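Local coordinates for spore coat polysaccharide biosynthesis protein spsE (PDB 1VLI) that probably acts as an N-acylneuraminate-9-phosphate synthase in spore coat polysaccharide biosynthesis, at residues I251-P256 against A263-E268; I37-D40 against Q45-A48; A60-M65 against L244-F249. One frame throughout, in Å; residues are numbered along the deposited sequence.

Contact 1: I251-P256 against A263-E268; sequences IDKNLP and ALNPDE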
loop_
_atom_site.group_PDB
_atom_site.type_symbol
_atom_site.label_atom_id
_atom_site.label_comp_id
_atom_site.label_asym_id
_atom_site.label_seq_id
_atom_site.Cartn_x
_atom_site.Cartn_y
_atom_site.Cartn_z
ATOM N N ILE A 251 -3.919 -6.931 19.570
ATOM C CA ILE A 251 -4.175 -6.694 20.981
ATOM C C ILE A 251 -3.761 -7.929 21.777
ATOM O O ILE A 251 -3.489 -7.847 22.982
ATOM C CB ILE A 251 -5.688 -6.269 21.191
ATOM C CG1 ILE A 251 -5.824 -5.266 22.330
ATOM C CG2 ILE A 251 -6.673 -7.460 21.332
ATOM C CD1 ILE A 251 -5.393 -3.872 21.948
ATOM N N ASP A 252 -3.687 -9.064 21.077
ATOM C CA ASP A 252 -3.382 -10.373 21.672
ATOM C C ASP A 252 -2.994 -11.374 20.577
ATOM O O ASP A 252 -3.823 -11.735 19.742
ATOM C CB ASP A 252 -4.600 -10.881 22.468
ATOM C CG ASP A 252 -4.468 -12.325 22.918
ATOM O OD1 ASP A 252 -3.348 -12.881 22.921
ATOM O OD2 ASP A 252 -5.449 -12.988 23.304
ATOM N N LYS A 253 -1.743 -11.834 20.607
ATOM C CA LYS A 253 -1.165 -12.675 19.536
ATOM C C LYS A 253 -1.808 -14.061 19.401
ATOM O O LYS A 253 -1.661 -14.730 18.372
ATOM C CB LYS A 253 0.348 -12.830 19.734
ATOM C CG LYS A 253 1.155 -11.552 19.509
ATOM C CD LYS A 253 2.566 -11.634 20.100
ATOM C CE LYS A 253 3.509 -12.501 19.274
ATOM N NZ LYS A 253 3.756 -11.943 17.919
ATOM N N ASN A 254 -2.510 -14.492 20.445
ATOM C CA ASN A 254 -3.084 -15.833 20.470
ATOM C C ASN A 254 -4.523 -15.897 19.955
ATOM O O ASN A 254 -5.071 -16.993 19.816
ATOM C CB ASN A 254 -2.949 -16.473 21.863
ATOM C CG ASN A 254 -1.494 -16.713 22.260
ATOM O OD1 ASN A 254 -1.075 -16.343 23.357
ATOM N ND2 ASN A 254 -0.712 -17.318 21.358
ATOM N N LEU A 255 -5.117 -14.735 19.663
ATOM C CA LEU A 255 -6.455 -14.666 19.052
ATOM C C LEU A 255 -6.474 -15.468 17.745
ATOM O O LEU A 255 -5.465 -15.487 17.033
ATOM C CB LEU A 255 -6.892 -13.207 18.843
ATOM C CG LEU A 255 -7.299 -12.438 20.118
ATOM C CD1 LEU A 255 -7.319 -10.935 19.899
ATOM C CD2 LEU A 255 -8.638 -12.913 20.676
ATOM N N PRO A 256 -7.577 -16.173 17.462
ATOM C CA PRO A 256 -7.656 -17.056 16.278
ATOM C C PRO A 256 -7.370 -16.278 14.995
ATOM O O PRO A 256 -8.207 -15.521 14.515
ATOM C CB PRO A 256 -9.086 -17.599 16.318
ATOM C CG PRO A 256 -9.824 -16.717 17.308
ATOM C CD PRO A 256 -8.811 -16.196 18.267
ATOM N N ALA A 263 1.658 -10.658 14.302
ATOM C CA ALA A 263 1.680 -9.228 14.600
ATOM C C ALA A 263 2.291 -9.004 15.971
ATOM O O ALA A 263 2.328 -9.912 16.802
ATOM C CB ALA A 263 0.272 -8.649 14.550
ATOM N N LEU A 264 2.785 -7.800 16.219
ATOM C CA LEU A 264 3.302 -7.470 17.542
ATOM C C LEU A 264 2.139 -7.199 18.502
ATOM O O LEU A 264 1.120 -6.630 18.091
ATOM C CB LEU A 264 4.204 -6.245 17.467
ATOM C CG LEU A 264 5.395 -6.369 16.519
ATOM C CD1 LEU A 264 6.329 -5.201 16.774
ATOM C CD2 LEU A 264 6.114 -7.715 16.740
ATOM N N ASN A 265 2.282 -7.618 19.764
ATOM C CA ASN A 265 1.326 -7.233 20.798
ATOM C C ASN A 265 1.653 -5.812 21.287
ATOM O O ASN A 265 2.637 -5.231 20.838
ATOM C CB ASN A 265 1.275 -8.266 21.926
ATOM C CG ASN A 265 2.573 -8.369 22.707
ATOM O OD1 ASN A 265 3.237 -7.366 23.014
ATOM N ND2 ASN A 265 2.927 -9.597 23.072
ATOM N N PRO A 266 0.822 -5.216 22.138
ATOM C CA PRO A 266 1.047 -3.834 22.563
ATOM C C PRO A 266 2.404 -3.542 23.164
ATOM O O PRO A 266 2.920 -2.455 22.932
ATOM C CB PRO A 266 -0.044 -3.613 23.601
ATOM C CG PRO A 266 -1.154 -4.487 23.091
ATOM C CD PRO A 266 -0.441 -5.747 22.687
ATOM N N ASP A 267 2.951 -4.483 23.939
ATOM C CA ASP A 267 4.257 -4.337 24.571
ATOM C C ASP A 267 5.375 -4.312 23.551
ATOM O O ASP A 267 6.236 -3.424 23.573
ATOM C CB ASP A 267 4.525 -5.497 25.523
ATOM C CG ASP A 267 3.574 -5.522 26.663
ATOM O OD1 ASP A 267 2.382 -5.847 26.426
ATOM O OD2 ASP A 267 3.921 -5.227 27.821
ATOM N N GLU A 268 5.366 -5.320 22.686
ATOM C CA GLU A 268 6.309 -5.406 21.597
ATOM C C GLU A 268 6.233 -4.170 20.677
ATOM O O GLU A 268 7.261 -3.744 20.149
ATOM C CB GLU A 268 6.085 -6.690 20.802
ATOM C CG GLU A 268 6.105 -7.962 21.636
ATOM C CD GLU A 268 5.800 -9.201 20.809
ATOM O OE1 GLU A 268 4.745 -9.230 20.121
ATOM O OE2 GLU A 268 6.615 -10.151 20.845
#
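Ile251 and Pro266 meet at the backbone, where Ile251 O lies 3.7 Å from Pro266 CD; the closest approach of CA atoms is next to it, 5.5 Å between Ile251 CA and Asn265 CA. Residues 251-256 go on into a type I turn from Asp252 to Leu255, and residues 263-268 run into the start of a helix. Asn265 is the N-cap of that helix: its OD1 accepts from Glu268 N at 3.0 Å, nearly straight at 176°, while Glu268 OE1 takes Asn265 N in return through its anti lone pair, completing a capping box. The Asp252 carboxylate makes an Asx turn, OD1 being met by Asn254 N from above its plane.

Lys253 does most of the bridging. Its chain bends at the last two torsions, which curls NZ back to the carbonyl of Ala263, where Lys253 NZ gives a 2.7 Å hydrogen bond to Ala263 O from a position 32° out of the carbonyl plane. On the way, Lys253 CD passes 3.6 Å from Asn265 ND2 and also lies against the Glu268 carboxylate; Lys253 NZ and Glu268 OE1 form a long salt bridge of 3.6 Å. A methionine in place of Lys253 would probably leave Ala263 O without this donor and the capping-box carboxylate without its nearby positive charge. The side chains of Ile251 and Pro266 touch only loosely, through CD1 and CG.

The loop follows strand 244-248 and is tied to the start of helix 266-285, while Ile251 and Pro266 both pack on Ala52 of helix 43-56 and Leu264 shares backbone hydrogen bonds with His248 and Thr250.

Contact 2: I37-D40 against Q45-A48; sequences INHD and QAFA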
loop_
_atom_site.group_PDB
_atom_site.type_symbol
_atom_site.label_atom_id
_atom_site.label_comp_id
_atom_site.label_asym_id
_atom_site.label_seq_id
_atom_site.Cartn_x
_atom_site.Cartn_y
_atom_site.Cartn_z
ATOM N N ILE A 37 -7.333 -5.935 10.114
ATOM C CA ILE A 37 -8.678 -6.361 10.510
ATOM C C ILE A 37 -8.700 -6.972 11.914
ATOM O O ILE A 37 -9.684 -7.577 12.309
ATOM C CB ILE A 37 -9.318 -7.336 9.475
ATOM C CG1 ILE A 37 -8.554 -8.660 9.366
ATOM C CG2 ILE A 37 -9.487 -6.676 8.123
ATOM C CD1 ILE A 37 -9.346 -9.743 8.570
ATOM N N ASN A 38 -7.623 -6.768 12.667
ATOM C CA ASN A 38 -7.451 -7.369 13.988
ATOM C C ASN A 38 -8.415 -6.888 15.094
ATOM O O ASN A 38 -8.241 -7.234 16.265
ATOM C CB ASN A 38 -5.997 -7.224 14.462
ATOM C CG ASN A 38 -5.007 -8.081 13.652
ATOM O OD1 ASN A 38 -5.397 -8.946 12.868
ATOM N ND2 ASN A 38 -3.715 -7.840 13.864
ATOM N N HIS A 39 -9.425 -6.110 14.724
ATOM C CA HIS A 39 -10.519 -5.735 15.646
ATOM C C HIS A 39 -11.602 -6.827 15.752
ATOM O O HIS A 39 -12.523 -6.723 16.558
ATOM C CB HIS A 39 -11.165 -4.435 15.169
ATOM C CG HIS A 39 -11.534 -4.447 13.716
ATOM N ND1 HIS A 39 -12.573 -5.202 13.219
ATOM C CD2 HIS A 39 -11.009 -3.791 12.654
ATOM C CE1 HIS A 39 -12.681 -5.008 11.917
ATOM N NE2 HIS A 39 -11.742 -4.157 11.547
ATOM N N ASP A 40 -11.489 -7.834 14.887
ATOM C CA ASP A 40 -12.362 -8.996 14.822
ATOM C C ASP A 40 -13.859 -8.648 14.719
ATOM O O ASP A 40 -14.693 -9.389 15.215
ATOM C CB ASP A 40 -12.084 -9.923 16.014
ATOM C CG ASP A 40 -10.709 -10.613 15.943
ATOM O OD1 ASP A 40 -10.145 -10.786 14.822
ATOM O OD2 ASP A 40 -10.128 -11.043 16.976
ATOM N N GLN A 45 -12.900 -3.355 20.423
ATOM C CA GLN A 45 -11.581 -3.920 20.148
ATOM C C GLN A 45 -10.826 -3.026 19.176
ATOM O O GLN A 45 -9.593 -2.933 19.246
ATOM C CB GLN A 45 -11.679 -5.350 19.606
ATOM C CG GLN A 45 -10.368 -6.166 19.734
ATOM C CD GLN A 45 -10.558 -7.646 19.423
ATOM O OE1 GLN A 45 -11.354 -8.324 20.059
ATOM N NE2 GLN A 45 -9.829 -8.144 18.447
ATOM N N ALA A 46 -11.561 -2.376 18.264
ATOM C CA ALA A 46 -10.964 -1.344 17.403
ATOM C C ALA A 46 -10.427 -0.161 18.237
ATOM O O ALA A 46 -9.291 0.277 18.013
ATOM C CB ALA A 46 -11.933 -0.877 16.340
ATOM N N PHE A 47 -11.214 0.321 19.208
ATOM C CA PHE A 47 -10.773 1.376 20.145
ATOM C C PHE A 47 -9.564 0.932 20.950
ATOM O O PHE A 47 -8.679 1.757 21.240
ATOM C CB PHE A 47 -11.878 1.816 21.137
ATOM C CG PHE A 47 -13.047 2.542 20.492
ATOM C CD1 PHE A 47 -12.856 3.436 19.442
ATOM C CD2 PHE A 47 -14.344 2.360 20.973
ATOM C CE1 PHE A 47 -13.926 4.103 18.861
ATOM C CE2 PHE A 47 -15.434 3.030 20.389
ATOM C CZ PHE A 47 -15.222 3.903 19.336
ATOM N N ALA A 48 -9.520 -0.352 21.320
ATOM C CA ALA A 48 -8.387 -0.869 22.098
ATOM C C ALA A 48 -7.089 -0.912 21.253
ATOM O O ALA A 48 -5.991 -0.657 21.765
ATOM C CB ALA A 48 -8.715 -2.232 22.687
#
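His39 and Ala46 come closest, their CA atoms 4.8 Å apart, where the loop after strand 30-36 turns into helix 43-56, a beta-to-alpha connection of the TIM barrel expected for the NeuB family. Residues 37-40 make a type I turn, closed by the backbone bond from Asp40 N to Ile37 O, and the first part of the helix folds back over it.

The polar contacts across the two segments come from one amide. Gln45 has CG anti to its own N (chi1 -161°) and stays extended beyond CG, carrying NE2 across the turn to two acceptors. Gln45 NE2 gives a hydrogen bond to Asn38 O at 2.8 Å; the oxygen lies close to the amide plane, though the N-H is bent to 146°. A weak bond of 3.3 Å joins Gln45 NE2 to Asp40 OD2, the carboxylate and amide planes standing 79° apart. The other carboxylate oxygen of Asp40 is engaged by His260, and Asn38 turns its own amide to Phe249 and Asp259.

In the packing, the methylene of His39 rests against the methyl of Ala46, with 3.8 Å between their CB atoms, and Gln45 CB lies 3.4 Å from His39 O. The His39 ring leads off toward Trp102, which it meets edge-to-face, and its ND1 bonds with Gly41 N. One face of this imidazole has Ile37 O over its centre, 3.8 Å above the plane.

Contact 3: A60-M65 against L244-F249; sequences AVKFQM and LIEKHF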
loop_
_atom_site.group_PDB
_atom_site.type_symbol
_atom_site.label_atom_id
_atom_site.label_comp_id
_atom_site.label_asym_id
_atom_site.label_seq_id
_atom_site.Cartn_x
_atom_site.Cartn_y
_atom_site.Cartn_z
ATOM N N ALA A 60 0.743 6.952 13.676
ATOM C CA ALA A 60 -0.392 6.692 12.811
ATOM C C ALA A 60 -0.910 5.327 13.177
ATOM O O ALA A 60 -0.149 4.480 13.676
ATOM C CB ALA A 60 0.047 6.703 11.318
ATOM N N VAL A 61 -2.195 5.108 12.919
ATOM C CA VAL A 61 -2.783 3.793 13.086
ATOM C C VAL A 61 -3.537 3.533 11.815
ATOM O O VAL A 61 -4.259 4.408 11.315
ATOM C CB VAL A 61 -3.714 3.705 14.328
ATOM C CG1 VAL A 61 -4.899 4.654 14.166
ATOM C CG2 VAL A 61 -4.187 2.245 14.567
ATOM N N LYS A 62 -3.339 2.340 11.261
ATOM C CA LYS A 62 -3.885 2.022 9.963
ATOM C C LYS A 62 -4.888 0.857 10.007
ATOM O O LYS A 62 -4.546 -0.229 10.522
ATOM C CB LYS A 62 -2.742 1.723 9.005
ATOM C CG LYS A 62 -3.240 1.034 7.753
ATOM C CD LYS A 62 -2.731 1.697 6.543
ATOM C CE LYS A 62 -1.412 1.014 6.104
ATOM N NZ LYS A 62 -1.639 -0.386 5.670
ATOM N N PHE A 63 -6.096 1.096 9.457
ATOM C CA PHE A 63 -7.184 0.104 9.348
ATOM C C PHE A 63 -7.548 -0.194 7.895
ATOM O O PHE A 63 -7.520 0.699 7.040
ATOM C CB PHE A 63 -8.451 0.602 10.065
ATOM C CG PHE A 63 -8.345 0.565 11.578
ATOM C CD1 PHE A 63 -8.679 -0.592 12.287
ATOM C CD2 PHE A 63 -7.887 1.668 12.284
ATOM C CE1 PHE A 63 -8.550 -0.654 13.658
ATOM C CE2 PHE A 63 -7.756 1.616 13.683
ATOM C CZ PHE A 63 -8.084 0.449 14.365
ATOM N N GLN A 64 -7.896 -1.448 7.608
ATOM C CA GLN A 64 -8.488 -1.800 6.313
ATOM C C GLN A 64 -9.937 -1.341 6.238
ATOM O O GLN A 64 -10.754 -1.681 7.106
ATOM C CB GLN A 64 -8.447 -3.298 6.093
ATOM C CG GLN A 64 -8.443 -3.713 4.629
ATOM C CD GLN A 64 -8.416 -5.231 4.465
ATOM O OE1 GLN A 64 -9.370 -5.818 3.971
ATOM N NE2 GLN A 64 -7.330 -5.857 4.892
HETATM N N MSE A 65 -10.258 -0.567 5.210
HETATM C CA MSE A 65 -11.629 -0.122 5.023
HETATM C C MSE A 65 -12.382 -0.885 3.956
HETATM O O MSE A 65 -13.589 -1.050 4.059
HETATM C CB MSE A 65 -11.684 1.363 4.738
HETATM C CG MSE A 65 -11.512 2.183 5.998
HETATM SE SE MSE A 65 -11.786 4.090 5.654
HETATM C CE MSE A 65 -13.553 4.016 4.907
ATOM N N LEU A 244 9.975 6.236 7.342
ATOM C CA LEU A 244 8.746 5.664 7.844
ATOM C C LEU A 244 8.935 4.173 8.014
ATOM O O LEU A 244 9.727 3.526 7.274
ATOM C CB LEU A 244 7.572 5.879 6.899
ATOM C CG LEU A 244 7.350 7.127 6.041
ATOM C CD1 LEU A 244 8.356 7.126 4.866
ATOM C CD2 LEU A 244 5.977 6.990 5.511
ATOM N N ILE A 245 8.219 3.640 9.011
ATOM C CA ILE A 245 8.204 2.209 9.339
ATOM C C ILE A 245 6.763 1.829 9.519
ATOM O O ILE A 245 6.028 2.515 10.238
ATOM C CB ILE A 245 8.973 1.895 10.660
ATOM C CG1 ILE A 245 10.441 2.307 10.607
ATOM C CG2 ILE A 245 8.859 0.410 11.063
ATOM C CD1 ILE A 245 11.324 1.555 9.459
ATOM N N GLU A 246 6.364 0.734 8.889
ATOM C CA GLU A 246 5.037 0.168 9.087
ATOM C C GLU A 246 5.220 -1.243 9.683
ATOM O O GLU A 246 6.046 -2.038 9.184
ATOM C CB GLU A 246 4.324 0.112 7.746
ATOM C CG GLU A 246 2.824 -0.116 7.779
ATOM C CD GLU A 246 2.233 -0.260 6.377
ATOM O OE1 GLU A 246 2.949 -0.001 5.370
ATOM O OE2 GLU A 246 1.046 -0.647 6.274
ATOM N N LYS A 247 4.494 -1.532 10.774
ATOM C CA LYS A 247 4.482 -2.869 11.385
ATOM C C LYS A 247 3.067 -3.233 11.812
ATOM O O LYS A 247 2.338 -2.361 12.324
ATOM C CB LYS A 247 5.404 -2.895 12.611
ATOM C CG LYS A 247 5.782 -4.283 13.148
ATOM C CD LYS A 247 7.053 -4.824 12.540
ATOM C CE LYS A 247 7.678 -5.894 13.434
ATOM N NZ LYS A 247 8.834 -6.553 12.748
ATOM N N HIS A 248 2.680 -4.500 11.597
ATOM C CA HIS A 248 1.389 -5.011 12.087
ATOM C C HIS A 248 1.430 -5.151 13.607
ATOM O O HIS A 248 2.475 -5.523 14.184
ATOM C CB HIS A 248 1.042 -6.371 11.504
ATOM C CG HIS A 248 0.829 -6.360 10.024
ATOM N ND1 HIS A 248 -0.380 -6.678 9.449
ATOM C CD2 HIS A 248 1.673 -6.082 8.998
ATOM C CE1 HIS A 248 -0.276 -6.592 8.133
ATOM N NE2 HIS A 248 0.960 -6.234 7.832
ATOM N N PHE A 249 0.298 -4.833 14.242
ATOM C CA PHE A 249 0.126 -5.103 15.651
ATOM C C PHE A 249 -1.270 -5.644 15.943
ATOM O O PHE A 249 -2.199 -5.479 15.155
ATOM C CB PHE A 249 0.418 -3.860 16.493
ATOM C CG PHE A 249 -0.726 -2.884 16.585
ATOM C CD1 PHE A 249 -1.078 -2.106 15.492
ATOM C CD2 PHE A 249 -1.425 -2.723 17.783
ATOM C CE1 PHE A 249 -2.107 -1.194 15.565
ATOM C CE2 PHE A 249 -2.473 -1.803 17.888
ATOM C CZ PHE A 249 -2.826 -1.037 16.781
#
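Lys62 and Glu246 reach toward each other at about a right angle and meet through their charged ends. Lys62 begins with CG anti to the backbone N (chi1 165°), then bends at each later torsion; Glu246 also starts anti but stays extended beyond CG. The result is a salt bridge of 2.8 Å from Lys62 NZ to Glu246 OE2, with the ammonium arriving nearly along the C-O axis of that oxygen. Lys62 CE lies close beside the same oxygen. The other carboxylate oxygen, Glu246 OE1, is held by Ser224 OG, which should help fix the rotation of the group.

Strands 60-63 and 244-248 are not neighbours in the parallel barrel of this TIM-barrel domain: strand 30-36 runs between them, and the ion pair bridges over it on the inner side. The side chain of Glu246 is about 5 Å from the bound zinc ion, which His248 and His226 coordinate.

Val61 and Phe249 meet on the outer side, where Phe249 also packs on helix 43-56. The Phe249 side chain takes the position between its N and carbonyl carbon (chi1 82°), bringing the ring edge to the valine: Val61 CG2 lies near the ring plane, 4.1 Å from Phe249 CE1.

In the fold
All three contacts belong to one sector of the barrel, around strands 244-248, 30-36 and 60-63. Along the chain contact 2 comes first; contact 3 then joins strand 60-63 to strand 244-248, and contact 1 follows in the connection to helix 266-285. Contact 3 lies deepest, its centre about 10 Å from that of the chain, whereas contacts 1 and 2 lie about 22 and 20 Å out. The centres of contacts 1 and 2 are about 11 Å apart; that of contact 3 is about 14 Å from contact 1 and 13 Å from contact 2. They interlock: Ile251 packs on Ala48, and Ala46 O on Phe63 CZ. The end of strand 244-248, which carries a zinc ligand, is thereby connected to the surrounding loops and helices.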